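PDB 1UJN: dehydroquinate synthase from Thermus thermophilus, which probably catalyses the conversion of 3-deoxy-D-arabino-heptulosonate 7-phosphate to 3-dehydroquinate with release of phosphate, the second step of the chorismate pathway. Local coordinates for residues R37-F42 / L89-G94; A126-K131 / V209-T214. All coordinates share one frame; numbering follows the deposited sequence.

Contact 1: residues R37-F42 / L89-G94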
loop_
_atom_site.group_PDB
_atom_site.type_symbol
_atom_site.label_atom_id
_atom_site.label_comp_id
_atom_site.label_asym_id
_atom_site.label_seq_id
_atom_site.Cartn_x
_atom_site.Cartn_y
_atom_site.Cartn_z
ATOM N N ARG A 37 -7.104 9.228 22.019
ATOM C CA ARG A 37 -7.782 9.297 23.319
ATOM C C ARG A 37 -8.050 10.733 23.757
ATOM O O ARG A 37 -9.024 11.001 24.460
ATOM C CB ARG A 37 -6.950 8.599 24.401
ATOM C CG ARG A 37 -6.653 7.133 24.136
ATOM C CD ARG A 37 -5.727 6.574 25.212
ATOM N NE ARG A 37 -5.287 5.209 24.932
ATOM C CZ ARG A 37 -6.089 4.149 24.893
ATOM N NH1 ARG A 37 -7.390 4.287 25.117
ATOM N NH2 ARG A 37 -5.588 2.949 24.632
ATOM N N ARG A 38 -7.179 11.651 23.347
ATOM C CA ARG A 38 -7.316 13.063 23.697
ATOM C C ARG A 38 -8.632 13.692 23.265
ATOM O O ARG A 38 -9.092 14.652 23.881
ATOM C CB ARG A 38 -6.184 13.888 23.083
ATOM C CG ARG A 38 -4.938 13.995 23.921
ATOM C CD ARG A 38 -4.067 15.150 23.431
ATOM N NE ARG A 38 -4.769 16.436 23.474
ATOM C CZ ARG A 38 -5.527 16.929 22.494
ATOM N NH1 ARG A 38 -5.697 16.251 21.367
ATOM N NH2 ARG A 38 -6.120 18.107 22.642
ATOM N N VAL A 39 -9.223 13.180 22.192
ATOM C CA VAL A 39 -10.480 13.732 21.707
ATOM C C VAL A 39 -11.603 12.703 21.670
ATOM O O VAL A 39 -12.429 12.714 20.762
ATOM C CB VAL A 39 -10.317 14.359 20.296
ATOM C CG1 VAL A 39 -9.458 15.617 20.386
ATOM C CG2 VAL A 39 -9.684 13.350 19.340
ATOM N N GLU A 40 -11.646 11.832 22.673
ATOM C CA GLU A 40 -12.680 10.811 22.724
ATOM C C GLU A 40 -14.080 11.415 22.703
ATOM O O GLU A 40 -14.985 10.864 22.075
ATOM C CB GLU A 40 -12.528 9.933 23.969
ATOM C CG GLU A 40 -13.594 8.838 24.031
ATOM C CD GLU A 40 -13.331 7.796 25.097
ATOM O OE1 GLU A 40 -14.089 6.802 25.141
ATOM O OE2 GLU A 40 -12.374 7.965 25.884
ATOM N N GLY A 41 -14.257 12.541 23.393
ATOM C CA GLY A 41 -15.559 13.188 23.426
ATOM C C GLY A 41 -16.101 13.426 22.029
ATOM O O GLY A 41 -17.229 13.045 21.705
ATOM N N PHE A 42 -15.287 14.055 21.188
ATOM C CA PHE A 42 -15.686 14.343 19.821
ATOM C C PHE A 42 -15.798 13.043 19.029
ATOM O O PHE A 42 -16.682 12.893 18.187
ATOM C CB PHE A 42 -14.664 15.283 19.161
ATOM C CG PHE A 42 -14.972 15.603 17.727
ATOM C CD1 PHE A 42 -16.218 16.100 17.363
ATOM C CD2 PHE A 42 -14.012 15.410 16.736
ATOM C CE1 PHE A 42 -16.510 16.400 16.031
ATOM C CE2 PHE A 42 -14.292 15.708 15.403
ATOM C CZ PHE A 42 -15.543 16.203 15.048
ATOM N N LEU A 89 -13.098 5.496 9.955
ATOM C CA LEU A 89 -13.157 6.910 10.304
ATOM C C LEU A 89 -11.977 7.183 11.233
ATOM O O LEU A 89 -11.717 6.416 12.163
ATOM C CB LEU A 89 -14.486 7.248 10.996
ATOM C CG LEU A 89 -15.728 7.215 10.097
ATOM C CD1 LEU A 89 -16.102 5.779 9.747
ATOM C CD2 LEU A 89 -16.887 7.889 10.829
ATOM N N VAL A 90 -11.245 8.259 10.972
ATOM C CA VAL A 90 -10.081 8.566 11.791
ATOM C C VAL A 90 -10.189 9.946 12.412
ATOM O O VAL A 90 -10.241 10.959 11.706
ATOM C CB VAL A 90 -8.781 8.467 10.956
ATOM C CG1 VAL A 90 -7.572 8.560 11.867
ATOM C CG2 VAL A 90 -8.762 7.147 10.181
ATOM N N VAL A 91 -10.210 9.978 13.740
ATOM C CA VAL A 91 -10.357 11.226 14.478
ATOM C C VAL A 91 -9.116 11.503 15.322
ATOM O O VAL A 91 -8.826 10.776 16.272
ATOM C CB VAL A 91 -11.592 11.163 15.403
ATOM C CG1 VAL A 91 -11.839 12.530 16.043
ATOM C CG2 VAL A 91 -12.821 10.694 14.610
ATOM N N GLY A 92 -8.387 12.557 14.965
ATOM C CA GLY A 92 -7.185 12.899 15.702
ATOM C C GLY A 92 -6.284 13.813 14.897
ATOM O O GLY A 92 -6.709 14.402 13.900
ATOM N N GLY A 93 -5.033 13.922 15.329
ATOM C CA GLY A 93 -4.078 14.774 14.641
ATOM C C GLY A 93 -3.312 14.027 13.568
ATOM O O GLY A 93 -3.697 12.920 13.185
ATOM N N GLY A 94 -2.217 14.631 13.104
ATOM C CA GLY A 94 -1.400 14.043 12.057
ATOM C C GLY A 94 -0.939 12.610 12.244
ATOM O O GLY A 94 -0.921 11.833 11.288
#
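Val39 and Phe42, at the start of helix 40-50, close on one methyl of Val91 in the neighbouring strand 87-92. The chain leaves strand 31-36 through a short 3-10 turn at Arg37 and Arg38, where Glu40 N bonds back to Arg37 O at 3.3 Å. Val39 follows at the N-cap position, its side chain turned toward the strand. Its CG2, lodged between backbone N and carbonyl carbon (chi1 -69°), lies 4.0 Å from Val91 CG1 and, more loosely, 4.4 Å from Gly92 CA. Phe42 comes next: with CG anti to the backbone N (chi1 178°) its ring reaches the strand obliquely, and CD2 stands 3.7 Å from Val91 CG1, with CE2 a little farther off at 4.1 Å. Val91 CG1 is thus shared by the Val39 methyl and the Phe42 ring, while the Val91 side chain also touches Phe35 and Phe116 on the strands flanking its own. Gly92 has backbone angles that would press a CB against the preceding carbonyl O; it lies beside Thr118, predicted to bind NAD. The contact packs the helix of a beta-alpha unit onto the parallel part of the sheet, at the end of strand 87-92, where three glycines in a row lead into helix 94-106. No hydrogen bond crosses it: the two segments meet through dispersion and the burial of apolar surface.

Contact 2: residues A126-K131 / V209-T214; sequences ASVGGK and VKVRVT
Lys210 reaches from helix 199-216 across to Val128, in the loop between helix 120-126 and strand 131-136, and provides the polar link of this contact. Its NZ donates to Val128 O at 3.0 Å. The ammonium group sits above the carbonyl plane, 35° out of it, and the C=O...N angle is 144°. The same NZ forms a salt bridge with Asp125, so two acceptors close together in the chain hold the tip of the lysine. An extended chain, with CG anti to the backbone N (chi1 -173°), carries the charge from the helix to the loop. A second polar bond lies within the helix: Thr214 OG1 donates to Lys210 O at 2.7 Å, and this oxygen also accepts from Thr214 N.

Van der Waals contacts centre on Val128. Its CB lies 3.9 Å from Lys210 CD, the two side chains running past each other in opposite directions, and the lysine thus touches Val128 with its methylenes as well as its amine. Val128 CG2 meets Val211 CG2 at 3.7 Å, the side chains crossing at about a right angle, and Val128 CG1 rests against the hydroxyl oxygen Thr214 OG1 at 3.7 Å. Val207 and Ile14 also touch Val128. A methionine in place of Lys210 would probably leave Asp125 without its cationic mate and Val128 O without this donor.

Gly129 follows, at angles where a CB would strike the preceding carbonyl O and come close to Lys210 NZ. The loop leading to Lys131, predicted to bind NAD, is thus joined to a helix of the C-terminal family region in two ways side by side: packing on the buried Val128 side chain, and an ammonium group shared by Val128 O and Asp125.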
loop_
_atom_site.group_PDB
_atom_site.type_symbol
_atom_site.label_atom_id
_atom_site.label_comp_id
_atom_site.label_asym_id
_atom_site.label_seq_id
_atom_site.Cartn_x
_atom_site.Cartn_y
_atom_site.Cartn_z
ATOM N N ALA A 126 -2.088 17.725 6.673
ATOM C CA ALA A 126 -2.500 16.350 6.404
ATOM C C ALA A 126 -3.738 16.142 5.524
ATOM O O ALA A 126 -3.973 15.028 5.055
ATOM C CB ALA A 126 -2.675 15.603 7.727
ATOM N N SER A 127 -4.513 17.199 5.281
ATOM C CA SER A 127 -5.732 17.091 4.477
ATOM C C SER A 127 -5.506 16.921 2.980
ATOM O O SER A 127 -6.422 16.520 2.256
ATOM C CB SER A 127 -6.614 18.321 4.700
ATOM O OG SER A 127 -5.894 19.509 4.391
ATOM N N VAL A 128 -4.297 17.236 2.521
ATOM C CA VAL A 128 -3.947 17.143 1.108
ATOM C C VAL A 128 -2.629 16.398 0.917
ATOM O O VAL A 128 -1.706 16.547 1.717
ATOM C CB VAL A 128 -3.795 18.560 0.496
ATOM C CG1 VAL A 128 -3.460 18.469 -0.985
ATOM C CG2 VAL A 128 -5.077 19.359 0.727
ATOM N N GLY A 129 -2.547 15.590 -0.138
ATOM C CA GLY A 129 -1.312 14.863 -0.409
ATOM C C GLY A 129 -1.391 13.348 -0.353
ATOM O O GLY A 129 -0.584 12.655 -0.978
ATOM N N GLY A 130 -2.345 12.835 0.414
ATOM C CA GLY A 130 -2.522 11.398 0.531
ATOM C C GLY A 130 -1.398 10.647 1.229
ATOM O O GLY A 130 -1.356 9.423 1.179
ATOM N N LYS A 131 -0.481 11.364 1.871
ATOM C CA LYS A 131 0.622 10.700 2.564
ATOM C C LYS A 131 0.177 10.015 3.849
ATOM O O LYS A 131 -0.441 10.638 4.705
ATOM C CB LYS A 131 1.721 11.692 2.916
ATOM C CG LYS A 131 2.422 12.300 1.728
ATOM C CD LYS A 131 3.650 13.059 2.194
ATOM C CE LYS A 131 4.498 13.503 1.015
ATOM N NZ LYS A 131 5.757 14.155 1.482
ATOM N N VAL A 209 -4.320 26.712 -0.578
ATOM C CA VAL A 209 -3.010 26.890 -1.195
ATOM C C VAL A 209 -2.324 25.554 -1.477
ATOM O O VAL A 209 -1.740 25.367 -2.546
ATOM C CB VAL A 209 -2.076 27.760 -0.322
ATOM C CG1 VAL A 209 -0.688 27.831 -0.954
ATOM C CG2 VAL A 209 -2.656 29.152 -0.181
ATOM N N LYS A 210 -2.391 24.620 -0.528
ATOM C CA LYS A 210 -1.758 23.329 -0.751
ATOM C C LYS A 210 -2.500 22.574 -1.842
ATOM O O LYS A 210 -1.899 21.815 -2.596
ATOM C CB LYS A 210 -1.710 22.486 0.533
ATOM C CG LYS A 210 -0.906 21.204 0.339
ATOM C CD LYS A 210 -0.629 20.446 1.631
ATOM C CE LYS A 210 0.242 19.228 1.338
ATOM N NZ LYS A 210 0.513 18.368 2.535
ATOM N N VAL A 211 -3.810 22.778 -1.935
ATOM C CA VAL A 211 -4.576 22.106 -2.976
ATOM C C VAL A 211 -4.075 22.538 -4.357
ATOM O O VAL A 211 -3.807 21.698 -5.216
ATOM C CB VAL A 211 -6.087 22.420 -2.874
ATOM C CG1 VAL A 211 -6.809 21.907 -4.117
ATOM C CG2 VAL A 211 -6.677 21.754 -1.626
ATOM N N ARG A 212 -3.941 23.844 -4.564
ATOM C CA ARG A 212 -3.488 24.373 -5.852
ATOM C C ARG A 212 -2.101 23.890 -6.257
ATOM O O ARG A 212 -1.910 23.366 -7.358
ATOM C CB ARG A 212 -3.486 25.902 -5.836
ATOM C CG ARG A 212 -4.863 26.534 -5.795
ATOM C CD ARG A 212 -4.820 27.943 -6.375
ATOM N NE ARG A 212 -3.894 28.811 -5.653
ATOM C CZ ARG A 212 -4.110 29.286 -4.430
ATOM N NH1 ARG A 212 -5.227 28.980 -3.782
ATOM N NH2 ARG A 212 -3.207 30.068 -3.853
ATOM N N VAL A 213 -1.132 24.085 -5.371
ATOM C CA VAL A 213 0.240 23.674 -5.640
ATOM C C VAL A 213 0.333 22.186 -5.972
ATOM O O VAL A 213 1.062 21.781 -6.878
ATOM C CB VAL A 213 1.139 23.958 -4.428
ATOM C CG1 VAL A 213 2.554 23.501 -4.717
ATOM C CG2 VAL A 213 1.106 25.442 -4.100
ATOM N N THR A 214 -0.417 21.380 -5.230
ATOM C CA THR A 214 -0.422 19.939 -5.419
ATOM C C THR A 214 -0.983 19.487 -6.763
ATOM O O THR A 214 -0.447 18.570 -7.385
ATOM C CB THR A 214 -1.214 19.255 -4.294
ATOM O OG1 THR A 214 -0.545 19.480 -3.046
ATOM C CG2 THR A 214 -1.327 17.759 -4.547
#

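How the contacts relate
The contacts follow one another along the chain and do not touch: their centres are 21 Å apart and their nearest atoms about 5 Å. Contact 1 stays within the N-terminal part of the chain; contact 2 instead bridges to the helical C-terminal part. Each has one side near residues predicted to bind the cofactor or metal. In contact 1 Gly92 lies about 3 Å from Thr118, nearest atoms, a predicted NAD ligand. The loop of contact 2 ends at Lys131, another such residue, and the Lys210 side chain is about 7 Å from that of Glu173 and about 9 Å from that of His231, two predicted zinc ligands. Apolar packing thus lies by the probable cofactor site, and a charged link near the predicted metal site.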